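Local coordinates for protein tapirin (Caldicellulosiruptor hydrothermalis, PDB 6N2C) that probably binds cellulose through its beta-helical C-terminal domain, so helping a thermophilic bacterium adhere to plant biomass, and also carries a zinc ion, at residues G337-R342 with T353-N358; I466-I471 with F515-S520; S520-P525 with L535-S540. All blocks are in the same frame, centred on the assembly; numbering follows the deposited sequence.

Contact 1: residues G337-R342 with T353-N358; sequences GDIEIR and TVVYAN
Ile339 and Val355 meet inside a parallel beta-helix, at the corner where one coil turns from strand 333-335 into strand 338-341 and the next coil turns from strand 354-356 into strand 359-363. This inner side is the tightly packed part. Ile339 reaches it with CG1 beside its backbone N (chi1 -63°), and the terminal CD1 comes 3.6 Å from Val355 CG1, the two side chains crossing obliquely. The same Ile339 CD1 lies 4.1 Å from the CB of Ala357, and Leu376 and Phe316 of the adjoining coils pack around the cluster.

On the solvent side the contact turns polar, with one firm backbone bond beside a weak side-chain one, and its residues are partly exposed. Gly337, which follows a cis peptide bond and has a positive phi of 83°, uses its carbonyl O to accept the backbone N of Asn358 at 2.8 Å. Asp338 and Asn358 lie side by side and point the same way, carboxylate and amide planes 28° apart. The stronger partner of Asp338 OD1 is the backbone N of Asn359, in the same corner. Asn358 OD1 takes a weak bond from Asn379 of the following coil, recalling the asparagine ladders of parallel beta-helices. Across the contact itself, Asn358 ND2 makes a weak, bent hydrogen bond to Asp338 OD1, at 3.1 Å.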
loop_
_atom_site.group_PDB
_atom_site.type_symbol
_atom_site.label_atom_id
_atom_site.label_comp_id
_atom_site.label_asym_id
_atom_site.label_seq_id
_atom_site.Cartn_x
_atom_site.Cartn_y
_atom_site.Cartn_z
ATOM N N GLY A 337 -4.726 -10.436 -15.318
ATOM C CA GLY A 337 -5.815 -9.584 -14.906
ATOM C C GLY A 337 -6.465 -8.915 -16.095
ATOM O O GLY A 337 -5.902 -8.882 -17.216
ATOM N N ASP A 338 -7.592 -8.263 -15.813
ATOM C CA ASP A 338 -8.273 -7.496 -16.831
ATOM C C ASP A 338 -8.011 -6.028 -16.618
ATOM O O ASP A 338 -7.879 -5.531 -15.470
ATOM C CB ASP A 338 -9.812 -7.776 -16.747
ATOM C CG ASP A 338 -10.184 -9.210 -17.035
ATOM O OD1 ASP A 338 -9.458 -9.949 -17.740
ATOM O OD2 ASP A 338 -11.287 -9.565 -16.615
ATOM N N ILE A 339 -7.984 -5.308 -17.736
ATOM C CA ILE A 339 -7.720 -3.915 -17.747
ATOM C C ILE A 339 -8.891 -3.239 -18.466
ATOM O O ILE A 339 -9.275 -3.696 -19.561
ATOM C CB ILE A 339 -6.499 -3.640 -18.531
ATOM C CG1 ILE A 339 -5.248 -4.292 -17.928
ATOM C CG2 ILE A 339 -6.233 -2.145 -18.561
ATOM C CD1 ILE A 339 -3.917 -3.922 -18.621
ATOM N N GLU A 340 -9.470 -2.187 -17.855
ATOM C CA GLU A 340 -10.601 -1.507 -18.498
ATOM C C GLU A 340 -10.310 -0.005 -18.417
ATOM O O GLU A 340 -10.100 0.539 -17.309
ATOM C CB GLU A 340 -11.907 -1.925 -17.827
ATOM C CG GLU A 340 -13.113 -1.163 -18.367
ATOM C CD GLU A 340 -14.392 -1.563 -17.629
ATOM O OE1 GLU A 340 -14.400 -2.532 -16.819
ATOM O OE2 GLU A 340 -15.408 -0.957 -17.916
ATOM N N ILE A 341 -10.240 0.675 -19.576
ATOM C CA ILE A 341 -9.985 2.087 -19.626
ATOM C C ILE A 341 -11.244 2.700 -20.253
ATOM O O ILE A 341 -11.630 2.289 -21.346
ATOM C CB ILE A 341 -8.760 2.380 -20.503
ATOM C CG1 ILE A 341 -7.558 1.516 -20.027
ATOM C CG2 ILE A 341 -8.407 3.829 -20.566
ATOM C CD1 ILE A 341 -6.317 1.691 -20.815
ATOM N N ARG A 342 -11.899 3.590 -19.513
ATOM C CA ARG A 342 -13.084 4.242 -20.045
ATOM C C ARG A 342 -13.127 5.671 -19.575
ATOM O O ARG A 342 -12.187 6.192 -18.965
ATOM C CB ARG A 342 -14.303 3.454 -19.650
ATOM C CG ARG A 342 -14.674 3.479 -18.225
ATOM C CD ARG A 342 -16.106 2.939 -18.038
ATOM N NE ARG A 342 -16.289 1.604 -18.573
ATOM C CZ ARG A 342 -17.139 1.227 -19.565
ATOM N NH1 ARG A 342 -17.123 -0.042 -19.940
ATOM N NH2 ARG A 342 -18.001 2.047 -20.208
ATOM N N THR A 353 8.448 -0.800 -21.858
ATOM C CA THR A 353 7.352 -1.290 -21.106
ATOM C C THR A 353 6.572 -2.358 -21.832
ATOM O O THR A 353 6.514 -2.390 -23.092
ATOM C CB THR A 353 6.440 -0.103 -20.707
ATOM O OG1 THR A 353 6.067 0.676 -21.870
ATOM C CG2 THR A 353 7.146 0.795 -19.737
ATOM N N VAL A 354 5.968 -3.258 -21.059
ATOM C CA VAL A 354 5.133 -4.316 -21.606
ATOM C C VAL A 354 3.890 -4.408 -20.730
ATOM O O VAL A 354 4.000 -4.319 -19.530
ATOM C CB VAL A 354 5.909 -5.703 -21.581
ATOM C CG1 VAL A 354 5.066 -6.803 -22.139
ATOM C CG2 VAL A 354 7.189 -5.577 -22.372
ATOM N N VAL A 355 2.755 -4.681 -21.346
ATOM C CA VAL A 355 1.506 -4.886 -20.659
ATOM C C VAL A 355 0.972 -6.251 -20.990
ATOM O O VAL A 355 0.912 -6.620 -22.200
ATOM C CB VAL A 355 0.486 -3.811 -21.099
ATOM C CG1 VAL A 355 -0.943 -4.173 -20.593
ATOM C CG2 VAL A 355 0.949 -2.475 -20.641
ATOM N N TYR A 356 0.723 -7.084 -19.966
ATOM C CA TYR A 356 0.015 -8.348 -20.095
ATOM C C TYR A 356 -1.383 -8.322 -19.476
ATOM O O TYR A 356 -1.560 -7.835 -18.369
ATOM C CB TYR A 356 0.793 -9.458 -19.393
ATOM C CG TYR A 356 2.218 -9.663 -19.891
ATOM C CD1 TYR A 356 2.493 -10.515 -20.999
ATOM C CD2 TYR A 356 3.270 -9.082 -19.260
ATOM C CE1 TYR A 356 3.820 -10.677 -21.429
ATOM C CE2 TYR A 356 4.567 -9.309 -19.645
ATOM C CZ TYR A 356 4.832 -10.090 -20.738
ATOM O OH TYR A 356 6.111 -10.257 -21.146
ATOM N N ALA A 357 -2.341 -8.829 -20.195
ATOM C CA ALA A 357 -3.699 -8.915 -19.763
ATOM C C ALA A 357 -4.410 -10.131 -20.267
ATOM O O ALA A 357 -4.031 -10.843 -21.213
ATOM C CB ALA A 357 -4.466 -7.665 -20.248
ATOM N N ASN A 358 -5.449 -10.474 -19.523
ATOM C CA ASN A 358 -6.487 -11.391 -19.984
ATOM C C ASN A 358 -7.435 -10.566 -20.904
ATOM O O ASN A 358 -7.210 -10.516 -22.100
ATOM C CB ASN A 358 -7.188 -12.005 -18.790
ATOM C CG ASN A 358 -8.266 -12.955 -19.194
ATOM O OD1 ASN A 358 -8.121 -13.653 -20.184
ATOM N ND2 ASN A 358 -9.351 -12.993 -18.447
#

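Contact 2: residues I466-I471 with F515-S520; sequences IRLDNI and FVITKS
Lys519 and Ile471 slide past each other in opposite directions, and the lysine end of this pairing is the polar, partly exposed part of the contact. The lysine chain runs over the short 3-10 turn at residues 468-470: its CG lies 3.3 Å from the carbonyl O of Leu468 and 3.9 Å from Ile471 CB. A bend at chi3 (-70°) sets CE close to the carbonyl of Ile471, and NZ then donates to Ile471 O at 2.9 Å, nearly along the C=O axis. A water accepts from Lys519 NZ and donates to Asp469 O at 2.6 Å, so the ammonium links the carbonyls of Ile471 and Asp469, one directly and one through water. The carboxylate of Asp469 is not in contact with NZ, though its charge may still favour the ammonium there. An alanine in place of Lys519 would probably leave the Ile471 carbonyl without this donor, take a partner from the water and open a gap beside Ile471 CB.

The rest of the contact is buried and apolar. Leu468 and Ile517 cross at about a right angle, with Leu468 CD2 at 3.7 Å from Ile517 CG2. Ile517 CG2 also lies 4.1 Å from Ile471 CD1.

The loop of residues 466-471 thus lies against the end of strand 513-518, which runs between strands 483-488 and 534-537. Leu468 also touches Ile536 on one of these neighbours and Ile471 touches Val487 on the other.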
loop_
_atom_site.group_PDB
_atom_site.type_symbol
_atom_site.label_atom_id
_atom_site.label_comp_id
_atom_site.label_asym_id
_atom_site.label_seq_id
_atom_site.Cartn_x
_atom_site.Cartn_y
_atom_site.Cartn_z
ATOM N N ILE A 466 5.424 -12.046 19.328
ATOM C CA ILE A 466 4.861 -11.090 20.234
ATOM C C ILE A 466 3.593 -11.683 20.806
ATOM O O ILE A 466 2.634 -12.006 20.097
ATOM C CB ILE A 466 4.646 -9.634 19.653
ATOM C CG1 ILE A 466 4.148 -8.728 20.731
ATOM C CG2 ILE A 466 3.761 -9.606 18.432
ATOM C CD1 ILE A 466 4.122 -7.242 20.470
ATOM N N ARG A 467 3.520 -11.719 22.138
ATOM C CA ARG A 467 2.478 -12.536 22.839
ATOM C C ARG A 467 1.958 -11.693 23.977
ATOM O O ARG A 467 2.382 -11.890 25.154
ATOM C CB ARG A 467 3.086 -13.832 23.370
ATOM C CG ARG A 467 3.561 -14.676 22.221
ATOM C CD ARG A 467 4.127 -15.997 22.632
ATOM N NE ARG A 467 4.749 -16.635 21.529
ATOM C CZ ARG A 467 5.480 -17.746 21.623
ATOM N NH1 ARG A 467 5.506 -18.461 22.775
ATOM N NH2 ARG A 467 6.175 -18.164 20.568
ATOM N N LEU A 468 1.010 -10.804 23.685
ATOM C CA LEU A 468 0.509 -9.930 24.719
ATOM C C LEU A 468 -0.267 -10.681 25.800
ATOM O O LEU A 468 -0.389 -10.219 26.920
ATOM C CB LEU A 468 -0.222 -8.730 24.157
ATOM C CG LEU A 468 0.636 -7.860 23.226
ATOM C CD1 LEU A 468 -0.191 -6.734 22.586
ATOM C CD2 LEU A 468 1.905 -7.363 23.894
ATOM N N ASP A 469 -0.748 -11.886 25.482
ATOM C CA ASP A 469 -1.405 -12.717 26.501
ATOM C C ASP A 469 -0.450 -13.253 27.526
ATOM O O ASP A 469 -0.929 -13.821 28.535
ATOM C CB ASP A 469 -2.177 -13.868 25.850
ATOM C CG ASP A 469 -3.490 -13.406 25.190
ATOM O OD1 ASP A 469 -3.969 -12.275 25.414
ATOM O OD2 ASP A 469 -4.085 -14.222 24.502
ATOM N N ASN A 470 0.880 -13.119 27.319
ATOM C CA ASN A 470 1.868 -13.502 28.286
ATOM C C ASN A 470 2.065 -12.404 29.342
ATOM O O ASN A 470 2.939 -12.559 30.193
ATOM C CB ASN A 470 3.167 -13.949 27.663
ATOM C CG ASN A 470 3.038 -15.297 27.020
ATOM O OD1 ASN A 470 2.043 -16.030 27.318
ATOM N ND2 ASN A 470 4.040 -15.718 26.242
ATOM N N ILE A 471 1.311 -11.300 29.280
ATOM C CA ILE A 471 1.324 -10.313 30.337
ATOM C C ILE A 471 0.333 -10.821 31.409
ATOM O O ILE A 471 -0.882 -10.705 31.208
ATOM C CB ILE A 471 0.881 -8.922 29.860
ATOM C CG1 ILE A 471 1.786 -8.372 28.757
ATOM C CG2 ILE A 471 0.797 -7.971 30.995
ATOM C CD1 ILE A 471 1.160 -7.242 28.040
ATOM N N PHE A 515 6.791 4.397 27.230
ATOM C CA PHE A 515 6.727 3.058 26.646
ATOM C C PHE A 515 5.567 2.304 27.299
ATOM O O PHE A 515 5.600 2.043 28.513
ATOM C CB PHE A 515 8.071 2.328 26.878
ATOM C CG PHE A 515 9.202 3.039 26.290
ATOM C CD1 PHE A 515 9.549 2.905 24.967
ATOM C CD2 PHE A 515 9.933 3.967 27.082
ATOM C CE1 PHE A 515 10.614 3.603 24.411
ATOM C CE2 PHE A 515 10.942 4.670 26.515
ATOM C CZ PHE A 515 11.314 4.475 25.234
ATOM N N VAL A 516 4.572 1.956 26.491
ATOM C CA VAL A 516 3.364 1.249 26.946
ATOM C C VAL A 516 3.181 -0.057 26.234
ATOM O O VAL A 516 3.169 -0.112 24.999
ATOM C CB VAL A 516 2.125 2.147 26.829
ATOM C CG1 VAL A 516 0.921 1.409 27.382
ATOM C CG2 VAL A 516 2.292 3.417 27.569
ATOM N N ILE A 517 3.064 -1.160 26.997
ATOM C CA ILE A 517 2.803 -2.456 26.450
ATOM C C ILE A 517 1.629 -3.037 27.231
ATOM O O ILE A 517 1.810 -3.281 28.454
ATOM C CB ILE A 517 3.991 -3.391 26.538
ATOM C CG1 ILE A 517 5.239 -2.801 25.817
ATOM C CG2 ILE A 517 3.621 -4.740 25.866
ATOM C CD1 ILE A 517 6.099 -1.952 26.754
ATOM N N THR A 518 0.494 -3.283 26.586
ATOM C CA THR A 518 -0.721 -3.540 27.411
ATOM C C THR A 518 -1.681 -4.482 26.784
ATOM O O THR A 518 -1.707 -4.633 25.555
ATOM C CB THR A 518 -1.459 -2.264 27.716
ATOM O OG1 THR A 518 -2.626 -2.564 28.541
ATOM C CG2 THR A 518 -1.945 -1.528 26.491
ATOM N N LYS A 519 -2.315 -5.323 27.631
ATOM C CA LYS A 519 -3.387 -6.195 27.150
ATOM C C LYS A 519 -4.676 -5.451 26.886
ATOM O O LYS A 519 -5.574 -5.978 26.235
ATOM C CB LYS A 519 -3.704 -7.256 28.170
ATOM C CG LYS A 519 -2.689 -8.301 28.338
ATOM C CD LYS A 519 -3.259 -9.702 28.817
ATOM C CE LYS A 519 -3.743 -9.658 30.234
ATOM N NZ LYS A 519 -3.792 -11.033 30.875
ATOM N N SER A 520 -4.830 -4.249 27.381
ATOM C CA SER A 520 -5.956 -3.352 27.091
ATOM C C SER A 520 -5.741 -2.683 25.733
ATOM O O SER A 520 -4.745 -2.965 25.043
ATOM C CB SER A 520 -6.151 -2.264 28.209
ATOM O OG SER A 520 -5.097 -1.283 28.259
HETATM O O HOH W 1 -3.165 -13.791 29.861
#

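Contact 3: residues S520-P525 with L535-S540; sequences SGINVP and LIANGS. With EDO (1,2-ethanediol), chain D.
The carbonyl of Ser520 takes the backbone N of Gly539 from above its plane, 59° out of it, at 2.9 Å. The carbonyl of Ser540 is met less steeply: Ile522 N reaches Ser540 O at 3.0 Å, tilted 24° from the plane, and a water joins that same oxygen to Asn523 OD1. Ser520 OG donates to Gly521 O at 2.6 Å, in the carbonyl plane on a lone pair. The side-chain amide of Asn523 lies beside a 1,2-ethanediol, probably from the crystallisation liquor, whose O1 accepts the backbone N of Asn523.

Between the two backbone bonds the chains nearly touch, Gly521 CA being 3.6 Å from Gly539 CA. A CB on either glycine would clash with the opposite backbone.

The side turned to the interior is apolar. Ile522 CD1 rests 3.8 Å from Ala537 CB and also faces Leu535 CB. Val524 and Leu535 cross at about a right angle, CG2 of the valine 4.2 Å from CD1 of the leucine. Strand 530-532, between the segments in sequence, supplies His530 and Asp532, which with Glu551 bind a zinc ion about 12 Å from the Leu535 side chain. Backbone bonds at the turn with aliphatic residues inside mark a corner between two faces of a parallel beta-helix.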
loop_
_atom_site.group_PDB
_atom_site.type_symbol
_atom_site.label_atom_id
_atom_site.label_comp_id
_atom_site.label_asym_id
_atom_site.label_seq_id
_atom_site.Cartn_x
_atom_site.Cartn_y
_atom_site.Cartn_z
ATOM N N SER A 520 -4.830 -4.249 27.381
ATOM C CA SER A 520 -5.956 -3.352 27.091
ATOM C C SER A 520 -5.741 -2.683 25.733
ATOM O O SER A 520 -4.745 -2.965 25.043
ATOM C CB SER A 520 -6.151 -2.264 28.209
ATOM O OG SER A 520 -5.097 -1.283 28.259
ATOM N N GLY A 521 -6.664 -1.803 25.376
ATOM C CA GLY A 521 -6.342 -0.782 24.387
ATOM C C GLY A 521 -5.595 0.376 25.012
ATOM O O GLY A 521 -5.294 0.340 26.199
ATOM N N ILE A 522 -5.271 1.336 24.211
ATOM C CA ILE A 522 -4.629 2.585 24.593
ATOM C C ILE A 522 -5.377 3.728 24.022
ATOM O O ILE A 522 -5.436 3.877 22.826
ATOM C CB ILE A 522 -3.141 2.709 24.175
ATOM C CG1 ILE A 522 -2.307 1.602 24.790
ATOM C CG2 ILE A 522 -2.598 4.050 24.610
ATOM C CD1 ILE A 522 -0.902 1.404 24.225
ATOM N N ASN A 523 -5.976 4.570 24.897
ATOM C CA ASN A 523 -6.591 5.804 24.436
ATOM C C ASN A 523 -5.729 6.908 24.831
ATOM O O ASN A 523 -5.595 7.186 26.039
ATOM C CB ASN A 523 -7.973 5.943 25.120
ATOM C CG ASN A 523 -8.913 4.826 24.745
ATOM O OD1 ASN A 523 -8.900 4.346 23.581
ATOM N ND2 ASN A 523 -9.713 4.340 25.735
ATOM N N VAL A 524 -5.125 7.558 23.863
ATOM C CA VAL A 524 -4.171 8.613 24.112
ATOM C C VAL A 524 -4.911 9.931 24.388
ATOM O O VAL A 524 -5.780 10.362 23.615
ATOM C CB VAL A 524 -3.239 8.820 22.971
ATOM C CG1 VAL A 524 -2.163 9.850 23.322
ATOM C CG2 VAL A 524 -2.537 7.502 22.613
ATOM N N PRO A 525 -4.626 10.561 25.539
ATOM C CA PRO A 525 -5.381 11.776 25.864
ATOM C C PRO A 525 -5.245 12.853 24.849
ATOM O O PRO A 525 -4.174 13.020 24.251
ATOM C CB PRO A 525 -4.751 12.243 27.189
ATOM C CG PRO A 525 -4.275 11.037 27.802
ATOM C CD PRO A 525 -3.853 10.086 26.695
ATOM N N LEU A 535 4.092 2.385 21.609
ATOM C CA LEU A 535 2.746 2.055 22.109
ATOM C C LEU A 535 2.312 0.740 21.490
ATOM O O LEU A 535 2.221 0.644 20.240
ATOM C CB LEU A 535 1.753 3.153 21.776
ATOM C CG LEU A 535 2.028 4.559 22.268
ATOM C CD1 LEU A 535 1.025 5.562 21.638
ATOM C CD2 LEU A 535 2.112 4.706 23.764
ATOM N N ILE A 536 2.088 -0.272 22.367
ATOM C CA ILE A 536 1.855 -1.696 21.969
ATOM C C ILE A 536 0.643 -2.100 22.759
ATOM O O ILE A 536 0.686 -2.118 24.012
ATOM C CB ILE A 536 3.048 -2.589 22.252
ATOM C CG1 ILE A 536 4.218 -2.118 21.346
ATOM C CG2 ILE A 536 2.687 -4.043 21.988
ATOM C CD1 ILE A 536 5.508 -2.828 21.587
ATOM N N ALA A 537 -0.404 -2.444 22.016
ATOM C CA ALA A 537 -1.718 -2.759 22.652
ATOM C C ALA A 537 -2.389 -3.935 22.038
ATOM O O ALA A 537 -2.347 -4.200 20.824
ATOM C CB ALA A 537 -2.620 -1.538 22.646
ATOM N N ASN A 538 -3.007 -4.754 22.921
ATOM C CA ASN A 538 -3.831 -5.868 22.379
ATOM C C ASN A 538 -5.177 -5.332 21.945
ATOM O O ASN A 538 -5.764 -5.880 21.003
ATOM C CB ASN A 538 -4.032 -6.886 23.470
ATOM C CG ASN A 538 -4.163 -8.286 22.947
ATOM O OD1 ASN A 538 -3.417 -8.741 22.054
ATOM N ND2 ASN A 538 -5.005 -9.049 23.639
ATOM N N GLY A 539 -5.682 -4.266 22.586
ATOM C CA GLY A 539 -6.849 -3.591 22.123
ATOM C C GLY A 539 -6.470 -2.503 21.162
ATOM O O GLY A 539 -5.313 -2.399 20.771
ATOM N N SER A 540 -7.440 -1.717 20.756
ATOM C CA SER A 540 -7.195 -0.667 19.799
ATOM C C SER A 540 -6.351 0.472 20.350
ATOM O O SER A 540 -6.455 0.833 21.529
ATOM C CB SER A 540 -8.498 -0.037 19.264
ATOM O OG SER A 540 -9.172 -1.002 18.478
HETATM C C1 EDO D . -7.571 2.678 27.472
HETATM O O1 EDO D . -6.541 3.626 27.604
HETATM C C2 EDO D . -7.401 1.547 28.499
HETATM O O2 EDO D . -7.391 2.005 29.865
HETATM O O HOH W 2 -8.741 1.878 22.685
#

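How the contacts relate
The three contacts come in order along the chain, but contact 1 stands well apart: its centre is about 46 Å from that of contact 2 and about 43 Å from that of contact 3, on the opposite side of the chain's centre. Contacts 2 and 3 are neighbours, centres about 10 Å apart; they share Ser520, and strands 513-518 and 534-537 pair directly, with a probable hydrogen bond from Thr518 N to Ile536 O at 2.8 Å. Contacts 1 and 3 each join two successive coils, between the same two faces of the beta-helix. Because strand 534-537 lies next to strand 186-190, the late coils extend the solenoid beyond its first coil, and contact 2 lays a loop against that end.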